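Local coordinates for putative exported protein (PDB 3IEE), which is of unknown function but is probably an exported lipoprotein of Bacteroides fragilis, built mostly from alpha helices, at residues Y52-G57 against F111-L115; E106-F111 against V132-S137; E43-N47 against Y253-D259; V36-V41 against Y97-F101. Residues are numbered along the deposited sequence.

Contact 1. Residues Y52-G57 against F111-L115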
# COMPACT_ATOMS: atom_id res chain seq x y z
N TYR A 52 3.89 21.24 3.11
CA TYR A 52 4.66 22.19 3.93
C TYR A 52 5.83 22.78 3.15
O TYR A 52 6.06 23.99 3.16
CB TYR A 52 5.17 21.55 5.22
CG TYR A 52 5.97 22.53 6.11
CD1 TYR A 52 5.34 23.57 6.79
CD2 TYR A 52 7.35 22.48 6.16
CE1 TYR A 52 6.06 24.47 7.55
CE2 TYR A 52 8.08 23.34 6.92
CZ TYR A 52 7.46 24.37 7.60
OH TYR A 52 8.18 25.23 8.39
N MSE A 53 6.60 21.94 2.47
CA MSE A 53 7.65 22.46 1.60
C MSE A 53 7.12 23.51 0.63
O MSE A 53 7.70 24.60 0.54
CB MSE A 53 8.38 21.31 0.85
CG MSE A 53 9.23 20.47 1.75
SE MSE A 53 9.94 18.90 0.91
CE MSE A 53 11.33 19.72 -0.16
N GLU A 54 6.03 23.20 -0.08
CA GLU A 54 5.43 24.14 -1.03
C GLU A 54 5.02 25.45 -0.34
O GLU A 54 5.32 26.55 -0.80
CB GLU A 54 4.17 23.58 -1.69
CG GLU A 54 4.36 22.41 -2.62
CD GLU A 54 3.01 21.71 -3.02
OE1 GLU A 54 1.99 21.80 -2.27
OE2 GLU A 54 2.98 21.06 -4.10
N GLN A 55 4.31 25.30 0.77
CA GLN A 55 3.79 26.47 1.48
C GLN A 55 4.89 27.34 2.05
O GLN A 55 4.81 28.57 1.96
CB GLN A 55 2.83 26.03 2.59
CG GLN A 55 2.11 27.19 3.24
CD GLN A 55 1.50 28.14 2.22
OE1 GLN A 55 1.78 29.37 2.24
NE2 GLN A 55 0.65 27.60 1.32
N LYS A 56 5.92 26.72 2.64
CA LYS A 56 7.05 27.43 3.26
C LYS A 56 7.84 28.28 2.26
O LYS A 56 8.50 29.26 2.61
CB LYS A 56 7.96 26.43 3.99
CG LYS A 56 9.02 27.03 4.92
CD LYS A 56 8.45 27.88 6.05
CE LYS A 56 9.53 28.27 7.07
NZ LYS A 56 9.01 29.15 8.20
N GLY A 57 7.75 27.92 0.99
CA GLY A 57 8.33 28.73 -0.07
C GLY A 57 7.48 29.94 -0.43
O GLY A 57 7.96 30.81 -1.14
N PHE A 111 14.69 17.48 2.94
CA PHE A 111 13.77 18.41 3.61
C PHE A 111 14.53 19.43 4.44
O PHE A 111 14.27 20.62 4.36
CB PHE A 111 12.78 17.60 4.48
CG PHE A 111 11.83 18.46 5.28
CD1 PHE A 111 10.86 19.19 4.64
CD2 PHE A 111 11.90 18.51 6.66
CE1 PHE A 111 9.99 19.99 5.36
CE2 PHE A 111 11.01 19.29 7.39
CZ PHE A 111 10.05 20.02 6.73
N ASP A 112 15.51 18.96 5.22
CA ASP A 112 16.34 19.86 6.02
C ASP A 112 17.13 20.84 5.13
O ASP A 112 17.15 22.04 5.36
CB ASP A 112 17.31 19.04 6.87
CG ASP A 112 16.61 18.17 7.93
OD1 ASP A 112 15.42 18.36 8.23
OD2 ASP A 112 17.28 17.27 8.48
N THR A 113 17.76 20.31 4.09
CA THR A 113 18.53 21.15 3.17
C THR A 113 17.66 22.20 2.48
O THR A 113 18.09 23.34 2.25
CB THR A 113 19.25 20.27 2.13
OG1 THR A 113 19.91 19.20 2.82
CG2 THR A 113 20.30 21.13 1.34
N TYR A 114 16.45 21.80 2.13
CA TYR A 114 15.48 22.70 1.48
C TYR A 114 15.18 23.92 2.36
O TYR A 114 15.15 25.06 1.89
CB TYR A 114 14.18 21.93 1.22
CG TYR A 114 13.05 22.74 0.71
CD1 TYR A 114 12.96 23.05 -0.63
CD2 TYR A 114 12.06 23.22 1.57
CE1 TYR A 114 11.88 23.79 -1.12
CE2 TYR A 114 10.98 23.96 1.10
CZ TYR A 114 10.91 24.27 -0.26
OH TYR A 114 9.88 25.01 -0.78
N LEU A 115 14.97 23.66 3.65
CA LEU A 115 14.65 24.71 4.60
C LEU A 115 15.84 25.65 4.72
O LEU A 115 15.67 26.87 4.86
CB LEU A 115 14.28 24.09 5.95
CG LEU A 115 12.92 23.35 5.97
CD1 LEU A 115 12.64 22.75 7.32
CD2 LEU A 115 11.80 24.27 5.54
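This is a parallel helix-to-helix contact, largely apolar but closed by one strong hydrogen bond, between the C-terminal part of helix 43-56 and the C-terminal part of helix 87-119. The short axes run almost in the same direction (4°) and come no closer than 11.2 Å, so large side chains have to fill the space between the backbones. Met53, a selenomethionine in this crystal, does most of this on its side. Its CG lies 3.6 Å from CD1 of Phe111, and its SE sits at the edge of that ring, 5.2 Å from the centroid. Its methyl CE rests over the face of the Tyr114 ring, 3.9 Å from the centroid and 22° off the normal, a CH-pi contact. SE lies 5.1 Å from the Tyr114 centroid, 18° off the normal, so it is in Met-aromatic contact with both rings. Tyr52 CD2 lies 3.7 Å from Phe111 CZ, while Leu115 CD2 packs 4.1 Å from Tyr52 CE2 and 4.0 Å from Lys56 CG, whose amino group turns off to Pro60 O. Beside this cluster, helix 123-162 touches Met53 through Leu130 and Asn133. The hydroxyl of Tyr114 donates to Met53 O at 2.6 Å, so this carbonyl takes a short bond that ties the backbone of one helix to a side chain of the other, beside its weak 3.4 Å bond from Gly57 N.

Contact 2. Residues E106-F111 against V132-S137. With EDO (1,2-ethanediol), chain C.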
# COMPACT_ATOMS: atom_id res chain seq x y z
N GLU A 106 17.05 9.96 1.90
CA GLU A 106 17.32 11.12 1.05
C GLU A 106 16.18 12.14 1.15
O GLU A 106 16.40 13.35 1.29
CB GLU A 106 17.43 10.68 -0.40
CG GLU A 106 18.69 9.93 -0.74
CD GLU A 106 19.02 10.08 -2.22
OE1 GLU A 106 19.50 11.18 -2.60
OE2 GLU A 106 18.77 9.10 -2.97
N PHE A 107 14.95 11.65 1.08
CA PHE A 107 13.78 12.50 1.11
C PHE A 107 13.80 13.35 2.36
O PHE A 107 13.58 14.57 2.32
CB PHE A 107 12.51 11.63 1.12
CG PHE A 107 11.22 12.42 1.17
CD1 PHE A 107 10.62 12.85 -0.01
CD2 PHE A 107 10.55 12.64 2.38
CE1 PHE A 107 9.42 13.52 0.02
CE2 PHE A 107 9.33 13.34 2.40
CZ PHE A 107 8.77 13.77 1.20
N TYR A 108 14.05 12.71 3.49
CA TYR A 108 14.12 13.45 4.76
C TYR A 108 15.37 14.29 4.97
O TYR A 108 15.23 15.38 5.52
CB TYR A 108 13.87 12.53 5.96
CG TYR A 108 12.42 12.14 6.06
CD1 TYR A 108 11.47 13.03 6.53
CD2 TYR A 108 12.00 10.90 5.61
CE1 TYR A 108 10.11 12.67 6.59
CE2 TYR A 108 10.67 10.53 5.65
CZ TYR A 108 9.73 11.42 6.15
OH TYR A 108 8.40 10.98 6.16
N ALA A 109 16.55 13.84 4.52
CA ALA A 109 17.74 14.72 4.42
C ALA A 109 17.47 15.99 3.58
O ALA A 109 17.84 17.13 3.98
CB ALA A 109 18.94 13.95 3.85
N ASN A 110 16.86 15.79 2.42
CA ASN A 110 16.55 16.88 1.49
C ASN A 110 15.61 17.91 2.07
O ASN A 110 15.67 19.08 1.69
CB ASN A 110 15.92 16.35 0.19
CG ASN A 110 16.91 15.66 -0.71
OD1 ASN A 110 18.12 15.73 -0.51
ND2 ASN A 110 16.39 15.00 -1.72
N PHE A 111 14.69 17.48 2.94
CA PHE A 111 13.77 18.41 3.61
C PHE A 111 14.53 19.43 4.44
O PHE A 111 14.27 20.62 4.36
CB PHE A 111 12.78 17.60 4.48
CG PHE A 111 11.83 18.46 5.28
CD1 PHE A 111 10.86 19.19 4.64
CD2 PHE A 111 11.90 18.51 6.66
CE1 PHE A 111 9.99 19.99 5.36
CE2 PHE A 111 11.01 19.29 7.39
CZ PHE A 111 10.05 20.02 6.73
N VAL A 132 13.04 17.30 -6.70
CA VAL A 132 13.67 16.03 -6.37
C VAL A 132 12.84 15.24 -5.37
O VAL A 132 12.70 14.02 -5.47
CB VAL A 132 15.05 16.25 -5.79
CG1 VAL A 132 15.57 15.04 -5.13
CG2 VAL A 132 16.04 16.74 -6.90
N ASN A 133 12.28 15.92 -4.38
CA ASN A 133 11.47 15.22 -3.38
C ASN A 133 10.14 14.73 -3.91
O ASN A 133 9.69 13.68 -3.46
CB ASN A 133 11.29 16.05 -2.09
CG ASN A 133 12.34 15.72 -1.02
OD1 ASN A 133 13.41 15.20 -1.31
ND2 ASN A 133 12.03 16.05 0.23
N TYR A 134 9.53 15.41 -4.89
CA TYR A 134 8.36 14.85 -5.53
C TYR A 134 8.71 13.51 -6.18
O TYR A 134 7.96 12.54 -6.06
CB TYR A 134 7.74 15.76 -6.59
CG TYR A 134 7.04 17.00 -6.08
CD1 TYR A 134 6.00 16.92 -5.14
CD2 TYR A 134 7.37 18.24 -6.61
CE1 TYR A 134 5.35 18.07 -4.69
CE2 TYR A 134 6.73 19.41 -6.18
CZ TYR A 134 5.72 19.31 -5.24
OH TYR A 134 5.11 20.50 -4.88
N GLN A 135 9.86 13.45 -6.86
CA GLN A 135 10.32 12.22 -7.49
C GLN A 135 10.67 11.09 -6.50
O GLN A 135 10.36 9.93 -6.75
CB GLN A 135 11.53 12.49 -8.40
CG GLN A 135 12.00 11.27 -9.21
CD GLN A 135 10.90 10.73 -10.12
OE1 GLN A 135 10.22 11.51 -10.78
NE2 GLN A 135 10.71 9.41 -10.14
N LEU A 136 11.32 11.43 -5.39
CA LEU A 136 11.62 10.45 -4.32
C LEU A 136 10.34 9.90 -3.72
O LEU A 136 10.26 8.69 -3.43
CB LEU A 136 12.51 11.07 -3.22
CG LEU A 136 13.98 11.30 -3.62
CD1 LEU A 136 14.72 12.11 -2.62
CD2 LEU A 136 14.68 9.92 -3.82
N SER A 137 9.33 10.75 -3.52
CA SER A 137 8.04 10.29 -3.03
C SER A 137 7.42 9.23 -3.95
O SER A 137 6.90 8.18 -3.50
CB SER A 137 7.08 11.45 -2.95
OG SER A 137 5.82 10.96 -2.56
C1 EDO C . 3.05 9.67 -0.89
O1 EDO C . 1.75 10.01 -1.43
C2 EDO C . 3.85 8.87 -1.92
O2 EDO C . 5.13 8.47 -1.38
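The two helical segments run antiparallel, with axes at 158° (signed crossing angle -158°) and 9.7 Å apart at closest approach. The CA atoms come nearest at Phe107 and Asn133, 5.7 Å from each other. Asn133, buried, has its CA-to-CB bond toward the other helix. Its amide is used at both ends: ND2 donates to the carbonyl O of Phe107 at 3.0 Å (151° at the hydrogen), and OD1 accepts from ND2 of Asn110 at 3.0 Å (156°). Phe107 O also takes the helical bond from Phe111 N at 3.2 Å, so it serves two donors. Helices 87-119 and 123-162 are joined by a short turn and form an alpha-helical hairpin, and this pair of hydrogen bonds lies partway along its two arms. Apolar packing flanks it. Leu136 CD1 reaches Glu106 CB at 3.8 Å, and Leu136 CB lies 4.1 Å from CD1 at the edge of the Phe107 ring, whereas Asn133 ND2 is over one face of the same ring. Phe107 continues inward to Val49 of helix 43-56, which covers this side of the hairpin. At the far end of the segment, the O2 of an ethanediol, probably from the crystallisation liquor, donates to Ser137 O at 2.8 Å.

Contact 3. Residues E43-N47 against Y253-D259. With EDO (1,2-ethanediol), chain C.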
# COMPACT_ATOMS: atom_id res chain seq x y z
N GLU A 43 1.49 7.61 3.47
CA GLU A 43 1.27 8.49 2.31
C GLU A 43 0.77 9.88 2.72
O GLU A 43 1.16 10.87 2.14
CB GLU A 43 0.29 7.88 1.33
CG GLU A 43 0.73 6.56 0.65
CD GLU A 43 0.73 5.31 1.55
OE1 GLU A 43 0.13 5.27 2.69
OE2 GLU A 43 1.32 4.33 1.06
N LYS A 44 -0.15 9.95 3.68
CA LYS A 44 -0.62 11.28 4.12
C LYS A 44 0.48 12.14 4.79
O LYS A 44 0.47 13.38 4.63
CB LYS A 44 -1.90 11.16 4.96
CG LYS A 44 -3.17 11.10 4.06
CD LYS A 44 -4.45 10.80 4.87
CE LYS A 44 -5.24 12.02 5.24
NZ LYS A 44 -6.49 11.58 5.94
N ASP A 45 1.40 11.51 5.53
CA ASP A 45 2.55 12.19 6.14
C ASP A 45 3.49 12.70 5.06
O ASP A 45 3.96 13.85 5.11
CB ASP A 45 3.31 11.31 7.12
CG ASP A 45 2.53 11.04 8.42
OD1 ASP A 45 1.40 11.53 8.54
OD2 ASP A 45 3.07 10.35 9.31
N VAL A 46 3.76 11.86 4.05
CA VAL A 46 4.58 12.30 2.95
C VAL A 46 3.95 13.49 2.21
O VAL A 46 4.64 14.47 1.91
CB VAL A 46 4.90 11.14 1.99
CG1 VAL A 46 5.69 11.63 0.76
CG2 VAL A 46 5.66 10.00 2.75
N ASN A 47 2.64 13.41 1.92
CA ASN A 47 1.85 14.52 1.35
C ASN A 47 1.99 15.83 2.17
O ASN A 47 2.15 16.94 1.61
CB ASN A 47 0.36 14.17 1.30
CG ASN A 47 0.01 13.11 0.25
OD1 ASN A 47 0.84 12.76 -0.58
ND2 ASN A 47 -1.24 12.62 0.29
N TYR A 253 -7.15 15.23 -6.32
CA TYR A 253 -7.18 14.59 -5.01
C TYR A 253 -7.86 15.47 -3.94
O TYR A 253 -7.71 16.70 -3.97
CB TYR A 253 -5.71 14.35 -4.56
CG TYR A 253 -5.59 13.85 -3.14
CD1 TYR A 253 -5.66 12.51 -2.86
CD2 TYR A 253 -5.47 14.73 -2.07
CE1 TYR A 253 -5.54 12.02 -1.59
CE2 TYR A 253 -5.39 14.25 -0.78
CZ TYR A 253 -5.44 12.91 -0.54
OH TYR A 253 -5.38 12.42 0.73
N SER A 254 -8.60 14.86 -3.01
CA SER A 254 -8.93 15.56 -1.77
C SER A 254 -8.82 14.58 -0.60
O SER A 254 -9.06 13.38 -0.74
CB SER A 254 -10.31 16.22 -1.86
OG SER A 254 -11.36 15.30 -1.59
N ASP A 255 -8.40 15.08 0.56
CA ASP A 255 -8.44 14.26 1.74
C ASP A 255 -9.86 13.74 2.02
O ASP A 255 -10.00 12.64 2.50
CB ASP A 255 -7.94 15.08 2.95
CG ASP A 255 -6.42 15.11 3.07
OD1 ASP A 255 -5.69 14.36 2.38
OD2 ASP A 255 -5.95 15.88 3.93
N ALA A 256 -10.90 14.52 1.70
CA ALA A 256 -12.29 14.06 1.97
C ALA A 256 -12.58 12.78 1.15
O ALA A 256 -13.25 11.85 1.62
CB ALA A 256 -13.27 15.09 1.64
N ASP A 257 -12.14 12.82 -0.12
CA ASP A 257 -12.31 11.65 -1.01
C ASP A 257 -11.48 10.47 -0.50
O ASP A 257 -11.99 9.35 -0.44
CB ASP A 257 -11.96 12.03 -2.44
CG ASP A 257 -13.06 12.89 -3.10
OD1 ASP A 257 -14.23 12.82 -2.69
OD2 ASP A 257 -12.74 13.62 -4.05
N TYR A 258 -10.23 10.72 -0.10
CA TYR A 258 -9.39 9.66 0.41
C TYR A 258 -9.99 8.99 1.63
O TYR A 258 -10.05 7.78 1.73
CB TYR A 258 -7.98 10.15 0.74
CG TYR A 258 -7.09 9.04 1.30
CD1 TYR A 258 -6.41 8.15 0.46
CD2 TYR A 258 -6.89 8.91 2.66
CE1 TYR A 258 -5.57 7.18 0.97
CE2 TYR A 258 -6.05 7.91 3.19
CZ TYR A 258 -5.40 7.05 2.32
OH TYR A 258 -4.60 6.04 2.86
N ASP A 259 -10.46 9.84 2.55
CA ASP A 259 -11.04 9.37 3.78
C ASP A 259 -12.38 8.65 3.49
O ASP A 259 -12.73 7.69 4.16
CB ASP A 259 -11.24 10.55 4.71
CG ASP A 259 -9.91 11.14 5.19
OD1 ASP A 259 -8.81 10.50 5.05
OD2 ASP A 259 -9.99 12.27 5.71
C1 EDO C . 3.05 9.67 -0.89
O1 EDO C . 1.75 10.01 -1.43
C2 EDO C . 3.85 8.87 -1.92
O2 EDO C . 5.13 8.47 -1.38
O HOH W 1 -2.58 4.96 1.69
O HOH W 2 -2.87 14.47 2.13
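Polar bonds and waters carry most of this contact, between the start of helix 43-56 and the start of helix 255-268. The short helical axes are antiparallel (173°) and 13.2 Å apart. Lys44 NZ makes a salt bridge with Asp259 OD1 at 2.7 Å, and its CD lies 3.7 Å from CE2 of Tyr258; Asp255 OD1, 4.6 Å from Lys44 NZ, is beyond salt-bridge range. That Asp255 oxygen instead accepts from Tyr253 OH (2.6 Å) and from a water (2.8 Å), which in turn accepts from Asn47 ND2 at 3.1 Å. Asn47 ND2 also bonds Ala190 O, while its OD1 accepts from ethanediol O1 at 3.0 Å. A second water lies 2.6 Å from Tyr258 OH and donates weakly to Glu43 OE1 at 2.9 Å; Glu43 OE2 is salt-bridged to Lys144. Ser254 N-caps its helix, OG accepting from Asp257 N at 3.0 Å. One direct ion pair plus water bridges thus join two backbones too distant for close packing.

Contact 4. Residues V36-V41 against Y97-F101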
# COMPACT_ATOMS: atom_id res chain seq x y z
N VAL A 36 5.60 -2.85 8.06
CA VAL A 36 6.80 -2.07 7.76
C VAL A 36 6.52 -1.04 6.68
O VAL A 36 6.88 0.14 6.78
CB VAL A 36 8.01 -2.94 7.34
CG1 VAL A 36 9.10 -2.05 6.77
CG2 VAL A 36 8.55 -3.77 8.53
N LEU A 37 5.86 -1.48 5.62
CA LEU A 37 5.60 -0.56 4.51
C LEU A 37 4.54 0.49 4.85
O LEU A 37 4.54 1.61 4.33
CB LEU A 37 5.19 -1.40 3.30
CG LEU A 37 6.36 -2.24 2.77
CD1 LEU A 37 5.87 -3.29 1.77
CD2 LEU A 37 7.45 -1.37 2.13
N LYS A 38 3.60 0.12 5.70
CA LYS A 38 2.63 1.07 6.27
C LYS A 38 3.37 2.17 7.01
O LYS A 38 3.05 3.34 6.83
CB LYS A 38 1.61 0.34 7.16
CG LYS A 38 0.69 1.27 7.90
CD LYS A 38 -0.31 0.54 8.75
CE LYS A 38 -1.19 1.54 9.51
NZ LYS A 38 -1.75 0.88 10.73
N ASP A 39 4.37 1.79 7.79
CA ASP A 39 5.14 2.70 8.63
C ASP A 39 6.13 3.56 7.85
O ASP A 39 6.32 4.74 8.17
CB ASP A 39 5.95 1.87 9.65
CG ASP A 39 5.89 2.40 11.03
OD1 ASP A 39 4.89 3.06 11.36
OD2 ASP A 39 6.86 2.14 11.81
N MSE A 40 6.78 2.96 6.84
CA MSE A 40 7.87 3.57 6.07
C MSE A 40 7.40 4.48 4.95
O MSE A 40 8.15 5.38 4.59
CB MSE A 40 8.81 2.53 5.48
CG MSE A 40 9.59 1.77 6.53
SE MSE A 40 10.82 2.97 7.52
CE MSE A 40 9.74 3.43 9.08
N VAL A 41 6.23 4.20 4.39
CA VAL A 41 5.56 5.12 3.47
C VAL A 41 4.16 5.42 4.00
O VAL A 41 3.20 4.74 3.65
CB VAL A 41 5.49 4.57 2.03
CG1 VAL A 41 4.99 5.70 1.08
CG2 VAL A 41 6.80 3.99 1.60
N TYR A 97 13.59 -3.17 -0.87
CA TYR A 97 13.67 -2.60 0.49
C TYR A 97 14.87 -1.66 0.63
O TYR A 97 14.76 -0.57 1.22
CB TYR A 97 13.72 -3.71 1.53
CG TYR A 97 12.37 -4.15 2.00
CD1 TYR A 97 11.54 -3.27 2.70
CD2 TYR A 97 11.87 -5.42 1.68
CE1 TYR A 97 10.29 -3.62 3.14
CE2 TYR A 97 10.62 -5.80 2.13
CZ TYR A 97 9.81 -4.90 2.85
OH TYR A 97 8.57 -5.29 3.30
N THR A 98 16.00 -2.09 0.09
CA THR A 98 17.23 -1.27 0.18
C THR A 98 16.99 0.08 -0.51
O THR A 98 17.31 1.15 0.06
CB THR A 98 18.45 -2.02 -0.37
OG1 THR A 98 18.68 -3.18 0.44
CG2 THR A 98 19.71 -1.11 -0.34
N GLY A 99 16.41 0.03 -1.71
CA GLY A 99 16.06 1.22 -2.47
C GLY A 99 15.07 2.11 -1.78
O GLY A 99 15.19 3.36 -1.80
N LEU A 100 14.07 1.51 -1.14
CA LEU A 100 13.10 2.26 -0.36
C LEU A 100 13.76 3.00 0.80
O LEU A 100 13.53 4.22 0.99
CB LEU A 100 12.02 1.28 0.17
CG LEU A 100 11.02 1.93 1.13
CD1 LEU A 100 10.39 3.22 0.60
CD2 LEU A 100 9.95 0.93 1.51
N PHE A 101 14.58 2.29 1.58
CA PHE A 101 15.18 2.89 2.76
C PHE A 101 16.11 4.04 2.32
O PHE A 101 16.14 5.08 2.96
CB PHE A 101 15.91 1.87 3.63
CG PHE A 101 14.99 0.91 4.38
CD1 PHE A 101 13.98 1.37 5.21
CD2 PHE A 101 15.19 -0.46 4.31
CE1 PHE A 101 13.14 0.46 5.91
CE2 PHE A 101 14.38 -1.34 4.98
CZ PHE A 101 13.35 -0.90 5.78
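Rotamers explain how two helices whose short axes stay 12.2 Å apart still make a buried, apolar contact. Helix 17-40 and helix 87-119 run here at 20° to each other, and no hydrogen bond links the two segments. Leu100, with chi1 t and chi2 p, has its CA-to-CB bond toward the other helix: its CD2 reaches Leu37 CD2 at 3.5 Å, and its CD1 reaches Val41 CG2 at 3.8 Å. Leu37 adopts the m,t rotamer; although its CA-to-CB bond lies sideways, this carries CD2 over to Leu100 and to CE1 of Tyr97, 3.8 Å away. Tyr97 likewise starts sideways, and a chi1 of -89° swings its ring across to Val36, where CE1 lies 4.1 Å from CG1; its hydroxyl is hydrogen-bonded to Ser33. Met40, a selenomethionine, is m at both chi1 and chi2, a bent shape that leaves SE beside the edge of the Phe101 ring, 5.1 Å from the centroid and 89° off the normal. This is a Met-aromatic contact, with SE 3.8 Å from CE1 of Phe101. Val41 has already left helical geometry (phi/psi -124/84), and Lys144 of helix 123-162 binds its carbonyl and that of Leu37. Ile147 of that same helix touches both Leu37 and Tyr97. Such interleaving of aliphatic and aromatic side chains is the packing expected in the core of a helical bundle, here of helices 17-40, 87-119 and 123-162.

In the fold
Contacts 4, 2 and 1 follow one another along helix 87-119, their centres 14 Å apart (4 to 2) and 11 Å apart (2 to 1). Contacts 1 and 2 share Phe111 and touch where Met53 SE meets Asn133 ND2 at 3.6 Å, and Glu54 OE2 lies 2.3 Å from Tyr134 OH, a probable hydrogen bond. Along the chain, contact 4 closes before contact 2 opens, contact 1 crosses both, and contact 3 spans the longest loop, with contacts 1 and 2 nested inside it. Helices 17-40 and 43-56 thus pack in succession against the hairpin of 87-119 and 123-162, within the DUF6845 range. Contact 3, centred 18 to 19 Å from the others, links that bundle to the DUF3829-like C-terminal range.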